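Local structure of transcriptional regulator, IclR family (Ruegeria sp. TM1040, 3R4K) at residues Leu12-His17 against Ser25-Leu30; Thr37-Met42 against Val51-Gly56. The protein probably binds DNA through an N-terminal winged helix-turn-helix domain and regulates transcription as an IclR-type regulator. All blocks are in the same frame, centred on the assembly; numbering follows the deposited sequence. Where two conformers were deposited one is given.

Interaction 1 (Leu12-His17 against Ser25-Leu30); sequences LTYFNH and SDLTRL
In the helix-turn-helix domain, the turn following helix 4-12 packs Tyr14 against helix 24-31, the first helix of the helix-turn-helix pair. The type I turn from Leu12 to Phe15 contains a weak backbone hydrogen bond, Phe15 N to Leu12 O at 3.3 Å. Of the 212 Å² buried, Tyr14 supplies 84 Å², and its side chain makes the contacts within 4.5 Å, to Leu27 and Leu30. Leu30 CB lies over one face, 4.2 Å from the centroid of the Tyr14 ring and 16° off its normal, a CH-pi contact displaced toward the rim near CD1. Thr13 OG1 sits over the centre of the opposite face, so the ring is sandwiched. Tyr14 CB points toward the helix, and with CG beside the backbone N (chi1 -63°) one ring face lies against Leu30 CB. With an alanine here, Leu27 and Leu30 would probably lose their aromatic partner and a gap would open between turn and helix. Ile22 of strand 21-23 also touches the tyrosine and Phe15, and Phe15 packs on Leu72 of the second subunit too. On the CD2 flank of the ring, Leu27 CD2 approaches Tyr14 CD2 obliquely at 4.2 Å.

Interaction 2 (Thr37-Met42 against Val51-Gly56); sequences TVYRLM and VEQVEG
Apolar packing between Met42 and Val51 dominates the contact between helix 35-47, the probable recognition helix of this winged helix-turn-helix domain, and strand 51-54 at the base of the wing. Met42 is modelled as selenomethionine. Its chain is bent at both chi2 (-61°) and chi3 (-79°), which carries the methyl CE across the valine at about a right angle. CE rests against both branches of the isopropyl group, 3.8 Å from Val51 CG1 and 3.9 Å from Val51 CG2. These two residues are buried and account for 114 of the 154 Å² covered, and their CA atoms are the nearest pair across the segments, 6.9 Å apart. Polar chemistry is sparse: no hydrogen bond joins the segments, and the peripheral approach of Gln53 NE2 to Tyr39 CE1, at 4.5 Å, is oblique to the ring and loose. That amide nitrogen instead makes a weak hydrogen bond to Gln46 OE1, farther along the helix. Tyr60 of the adjoining strand 59-62 touches Tyr39, Met42 and Gln53, so this wing residue meets side chains of both segments. Elsewhere, Leu12 of helix 4-12 packs on Val51, and Leu27 of helix 24-31 packs on Met42.

Overall arrangement
Both contacts belong to the same helix-turn-helix domain, their centres 11 Å apart, and they meet through its hydrophobic interior. Leu27 CD1 lies 3.7 Å from Met42 CE, and Leu12 CD2 lies 3.6 Å from Val51 CG1, so Leu27, which touches Tyr14, also meets Met42, and Leu12 meets Val51. Helices 24-31 and 35-47, consecutive in the chain, each contribute one segment. Each contact runs from buried to exposed: Leu27 in interaction 1 and the Met42-Val51 pair in interaction 2 are buried, whereas Leu30, Tyr39 and Gln53 lie at the surface. Interaction 1 depends on an aromatic face, interaction 2 on aliphatic contacts, and neighbouring residues of both, such as Phe15 and Glu52, meet the second subunit.

Interaction 1 (Leu12-His17 against Ser25-Leu30)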
loop_
_atom_site.group_PDB
_atom_site.type_symbol
_atom_site.label_atom_id
_atom_site.label_comp_id
_atom_site.label_asym_id
_atom_site.label_seq_id
_atom_site.Cartn_x
_atom_site.Cartn_y
_atom_site.Cartn_z
ATOM N N LEU A 12 13.381 -6.221 -12.095
ATOM C CA LEU A 12 12.108 -6.080 -11.392
ATOM C C LEU A 12 11.044 -5.387 -12.243
ATOM O O LEU A 12 9.850 -5.624 -12.017
ATOM C CB LEU A 12 12.283 -5.299 -10.072
ATOM C CG LEU A 12 13.165 -5.903 -9.012
ATOM C CD1 LEU A 12 13.205 -5.016 -7.813
ATOM C CD2 LEU A 12 12.685 -7.291 -8.617
ATOM N N THR A 13 11.473 -4.535 -13.205
ATOM C CA THR A 13 10.573 -3.769 -14.074
ATOM C C THR A 13 9.784 -4.680 -15.040
ATOM O O THR A 13 8.727 -4.270 -15.523
ATOM C CB THR A 13 11.333 -2.663 -14.871
ATOM O OG1 THR A 13 12.106 -3.232 -15.937
ATOM C CG2 THR A 13 12.202 -1.768 -13.991
ATOM N N TYR A 14 10.285 -5.898 -15.306
ATOM C CA TYR A 14 9.659 -6.842 -16.226
ATOM C C TYR A 14 8.408 -7.494 -15.620
ATOM O O TYR A 14 7.571 -7.999 -16.369
ATOM C CB TYR A 14 10.679 -7.886 -16.700
ATOM C CG TYR A 14 11.800 -7.243 -17.484
ATOM C CD1 TYR A 14 11.549 -6.589 -18.688
ATOM C CD2 TYR A 14 13.099 -7.228 -16.992
ATOM C CE1 TYR A 14 12.568 -5.955 -19.393
ATOM C CE2 TYR A 14 14.131 -6.611 -17.700
ATOM C CZ TYR A 14 13.859 -5.971 -18.900
ATOM O OH TYR A 14 14.853 -5.352 -19.621
ATOM N N PHE A 15 8.273 -7.463 -14.282
ATOM C CA PHE A 15 7.098 -7.944 -13.575
ATOM C C PHE A 15 5.997 -6.918 -13.707
ATOM O O PHE A 15 6.255 -5.723 -13.551
ATOM C CB PHE A 15 7.417 -8.178 -12.094
ATOM C CG PHE A 15 8.266 -9.384 -11.829
ATOM C CD1 PHE A 15 7.698 -10.651 -11.745
ATOM C CD2 PHE A 15 9.639 -9.259 -11.646
ATOM C CE1 PHE A 15 8.488 -11.770 -11.504
ATOM C CE2 PHE A 15 10.431 -10.383 -11.396
ATOM C CZ PHE A 15 9.852 -11.630 -11.336
ATOM N N ASN A 16 4.775 -7.368 -14.011
ATOM C CA ASN A 16 3.582 -6.518 -14.127
ATOM C C ASN A 16 2.362 -7.402 -13.827
ATOM O O ASN A 16 2.520 -8.612 -13.714
ATOM C CB ASN A 16 3.500 -5.809 -15.510
ATOM C CG ASN A 16 3.531 -6.716 -16.713
ATOM O OD1 ASN A 16 2.579 -7.428 -17.001
ATOM N ND2 ASN A 16 4.602 -6.669 -17.480
ATOM N N HIS A 17 1.179 -6.821 -13.636
ATOM C CA HIS A 17 -0.023 -7.590 -13.303
ATOM C C HIS A 17 -0.338 -8.680 -14.342
ATOM O O HIS A 17 -1.023 -9.637 -13.981
ATOM C CB HIS A 17 -1.240 -6.673 -13.095
ATOM C CG HIS A 17 -1.196 -5.891 -11.816
ATOM N ND1 HIS A 17 -1.652 -6.429 -10.629
ATOM C CD2 HIS A 17 -0.734 -4.643 -11.581
ATOM C CE1 HIS A 17 -1.477 -5.491 -9.714
ATOM N NE2 HIS A 17 -0.933 -4.393 -10.240
ATOM N N SER A 25 14.977 -18.289 -17.974
ATOM C CA SER A 25 15.201 -18.222 -19.417
ATOM C C SER A 25 14.476 -17.029 -20.044
ATOM O O SER A 25 15.079 -16.324 -20.851
ATOM C CB SER A 25 14.758 -19.518 -20.084
ATOM O OG SER A 25 15.216 -20.640 -19.348
ATOM N N ASP A 26 13.205 -16.782 -19.659
ATOM C CA ASP A 26 12.418 -15.647 -20.151
ATOM C C ASP A 26 12.991 -14.318 -19.673
ATOM O O ASP A 26 12.962 -13.348 -20.428
ATOM C CB ASP A 26 10.954 -15.777 -19.742
ATOM C CG ASP A 26 10.204 -16.656 -20.709
ATOM O OD1 ASP A 26 9.816 -16.151 -21.784
ATOM O OD2 ASP A 26 10.102 -17.879 -20.443
ATOM N N LEU A 27 13.535 -14.280 -18.431
ATOM C CA LEU A 27 14.183 -13.095 -17.856
ATOM C C LEU A 27 15.455 -12.773 -18.611
ATOM O O LEU A 27 15.768 -11.606 -18.792
ATOM C CB LEU A 27 14.513 -13.297 -16.372
ATOM C CG LEU A 27 13.613 -12.611 -15.361
ATOM C CD1 LEU A 27 13.955 -13.055 -13.960
ATOM C CD2 LEU A 27 13.671 -11.089 -15.485
ATOM N N THR A 28 16.185 -13.814 -19.049
ATOM C CA THR A 28 17.429 -13.698 -19.804
ATOM C C THR A 28 17.104 -13.057 -21.170
ATOM O O THR A 28 17.806 -12.129 -21.577
ATOM C CB THR A 28 18.110 -15.092 -19.882
ATOM O OG1 THR A 28 18.496 -15.495 -18.566
ATOM C CG2 THR A 28 19.334 -15.115 -20.760
ATOM N N ARG A 29 16.011 -13.516 -21.833
ATOM C CA ARG A 29 15.569 -13.019 -23.143
ATOM C C ARG A 29 15.054 -11.589 -23.075
ATOM O O ARG A 29 15.375 -10.781 -23.951
ATOM C CB ARG A 29 14.486 -13.931 -23.741
ATOM C CG ARG A 29 15.056 -15.191 -24.394
ATOM C CD ARG A 29 13.987 -16.048 -25.059
ATOM N NE ARG A 29 13.176 -16.800 -24.099
ATOM C CZ ARG A 29 13.539 -17.958 -23.552
ATOM N NH1 ARG A 29 14.716 -18.498 -23.841
ATOM N NH2 ARG A 29 12.734 -18.575 -22.698
ATOM N N LEU A 30 14.248 -11.270 -22.037
ATOM C CA LEU A 30 13.670 -9.932 -21.858
ATOM C C LEU A 30 14.712 -8.869 -21.499
ATOM O O LEU A 30 14.590 -7.722 -21.943
ATOM C CB LEU A 30 12.592 -9.941 -20.759
ATOM C CG LEU A 30 11.231 -10.539 -21.096
ATOM C CD1 LEU A 30 10.499 -10.931 -19.835
ATOM C CD2 LEU A 30 10.376 -9.563 -21.896
#

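Interaction 2 (Thr37-Met42 against Val51-Gly56)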
loop_
_atom_site.group_PDB
_atom_site.type_symbol
_atom_site.label_atom_id
_atom_site.label_comp_id
_atom_site.label_asym_id
_atom_site.label_seq_id
_atom_site.Cartn_x
_atom_site.Cartn_y
_atom_site.Cartn_z
ATOM N N THR A 37 24.325 -14.130 -15.137
ATOM C CA THR A 37 24.198 -12.790 -14.574
ATOM C C THR A 37 22.833 -12.651 -13.914
ATOM O O THR A 37 22.754 -12.230 -12.754
ATOM C CB THR A 37 24.413 -11.708 -15.643
ATOM O OG1 THR A 37 25.723 -11.835 -16.190
ATOM C CG2 THR A 37 24.232 -10.291 -15.089
ATOM N N VAL A 38 21.763 -13.025 -14.657
ATOM C CA VAL A 38 20.366 -12.961 -14.215
ATOM C C VAL A 38 20.208 -13.803 -12.948
ATOM O O VAL A 38 19.668 -13.303 -11.970
ATOM C CB VAL A 38 19.365 -13.359 -15.345
ATOM C CG1 VAL A 38 17.929 -13.403 -14.830
ATOM C CG2 VAL A 38 19.463 -12.396 -16.531
ATOM N N TYR A 39 20.748 -15.032 -12.941
ATOM C CA TYR A 39 20.678 -15.926 -11.794
ATOM C C TYR A 39 21.340 -15.318 -10.544
ATOM O O TYR A 39 20.767 -15.398 -9.458
ATOM C CB TYR A 39 21.318 -17.293 -12.109
ATOM C CG TYR A 39 21.157 -18.271 -10.964
ATOM C CD1 TYR A 39 19.919 -18.839 -10.678
ATOM C CD2 TYR A 39 22.227 -18.579 -10.121
ATOM C CE1 TYR A 39 19.750 -19.708 -9.596
ATOM C CE2 TYR A 39 22.071 -19.452 -9.039
ATOM C CZ TYR A 39 20.830 -20.016 -8.783
ATOM O OH TYR A 39 20.664 -20.871 -7.719
ATOM N N ARG A 40 22.538 -14.728 -10.708
ATOM C CA ARG A 40 23.341 -14.112 -9.649
ATOM C C ARG A 40 22.625 -12.919 -9.010
ATOM O O ARG A 40 22.616 -12.788 -7.783
ATOM C CB ARG A 40 24.683 -13.652 -10.221
ATOM C CG ARG A 40 25.888 -14.124 -9.426
ATOM C CD ARG A 40 27.197 -13.615 -10.021
ATOM N NE ARG A 40 27.576 -14.285 -11.275
ATOM C CZ ARG A 40 27.621 -13.691 -12.468
ATOM N NH1 ARG A 40 27.301 -12.405 -12.592
ATOM N NH2 ARG A 40 27.992 -14.376 -13.543
ATOM N N LEU A 41 22.036 -12.061 -9.852
ATOM C CA LEU A 41 21.311 -10.861 -9.461
ATOM C C LEU A 41 19.979 -11.220 -8.795
ATOM O O LEU A 41 19.615 -10.594 -7.791
ATOM C CB LEU A 41 21.072 -9.953 -10.690
ATOM C CG LEU A 41 22.302 -9.294 -11.332
ATOM C CD1 LEU A 41 21.910 -8.476 -12.551
ATOM C CD2 LEU A 41 23.041 -8.404 -10.352
HETATM N N MSE A 42 19.256 -12.229 -9.340
HETATM C CA MSE A 42 17.970 -12.653 -8.765
HETATM C C MSE A 42 18.173 -13.345 -7.398
HETATM O O MSE A 42 17.310 -13.227 -6.529
HETATM C CB MSE A 42 17.181 -13.544 -9.726
HETATM C CG MSE A 42 16.671 -12.799 -10.955
HETATM SE SE MSE A 42 15.451 -11.348 -10.597
HETATM C CE MSE A 42 13.923 -12.425 -10.331
ATOM N N VAL A 51 12.628 -10.809 -4.218
ATOM C CA VAL A 51 12.115 -11.828 -5.127
ATOM C C VAL A 51 12.116 -13.183 -4.394
ATOM O O VAL A 51 12.787 -13.341 -3.370
ATOM C CB VAL A 51 12.826 -11.909 -6.521
ATOM C CG1 VAL A 51 13.055 -10.541 -7.134
ATOM C CG2 VAL A 51 14.122 -12.716 -6.478
ATOM N N GLU A 52 11.345 -14.151 -4.902
ATOM C CA GLU A 52 11.368 -15.503 -4.352
ATOM C C GLU A 52 11.150 -16.521 -5.469
ATOM O O GLU A 52 10.552 -16.194 -6.496
ATOM C CB GLU A 52 10.394 -15.702 -3.176
ATOM C CG GLU A 52 8.916 -15.597 -3.476
ATOM C CD GLU A 52 8.043 -15.899 -2.275
ATOM O OE1 GLU A 52 8.483 -15.663 -1.127
ATOM O OE2 GLU A 52 6.902 -16.364 -2.486
ATOM N N GLN A 53 11.703 -17.726 -5.285
ATOM C CA GLN A 53 11.567 -18.816 -6.249
ATOM C C GLN A 53 10.228 -19.465 -6.036
ATOM O O GLN A 53 9.842 -19.674 -4.884
ATOM C CB GLN A 53 12.703 -19.839 -6.101
ATOM C CG GLN A 53 14.053 -19.343 -6.622
ATOM C CD GLN A 53 15.174 -20.362 -6.522
ATOM O OE1 GLN A 53 14.951 -21.569 -6.363
ATOM N NE2 GLN A 53 16.412 -19.898 -6.658
ATOM N N VAL A 54 9.488 -19.741 -7.129
ATOM C CA VAL A 54 8.176 -20.398 -7.043
ATOM C C VAL A 54 8.443 -21.931 -7.001
ATOM O O VAL A 54 9.325 -22.408 -7.718
ATOM C CB VAL A 54 7.158 -19.931 -8.138
ATOM C CG1 VAL A 54 7.580 -18.617 -8.784
ATOM C CG2 VAL A 54 6.874 -20.995 -9.199
ATOM N N GLU A 55 7.733 -22.672 -6.112
ATOM C CA GLU A 55 7.878 -24.127 -5.876
ATOM C C GLU A 55 8.209 -24.923 -7.152
ATOM O O GLU A 55 9.200 -25.663 -7.173
ATOM C CB GLU A 55 6.618 -24.721 -5.215
ATOM N N GLY A 56 7.401 -24.732 -8.195
ATOM C CA GLY A 56 7.585 -25.392 -9.483
ATOM C C GLY A 56 8.583 -24.695 -10.390
ATOM O O GLY A 56 8.365 -23.549 -10.802
#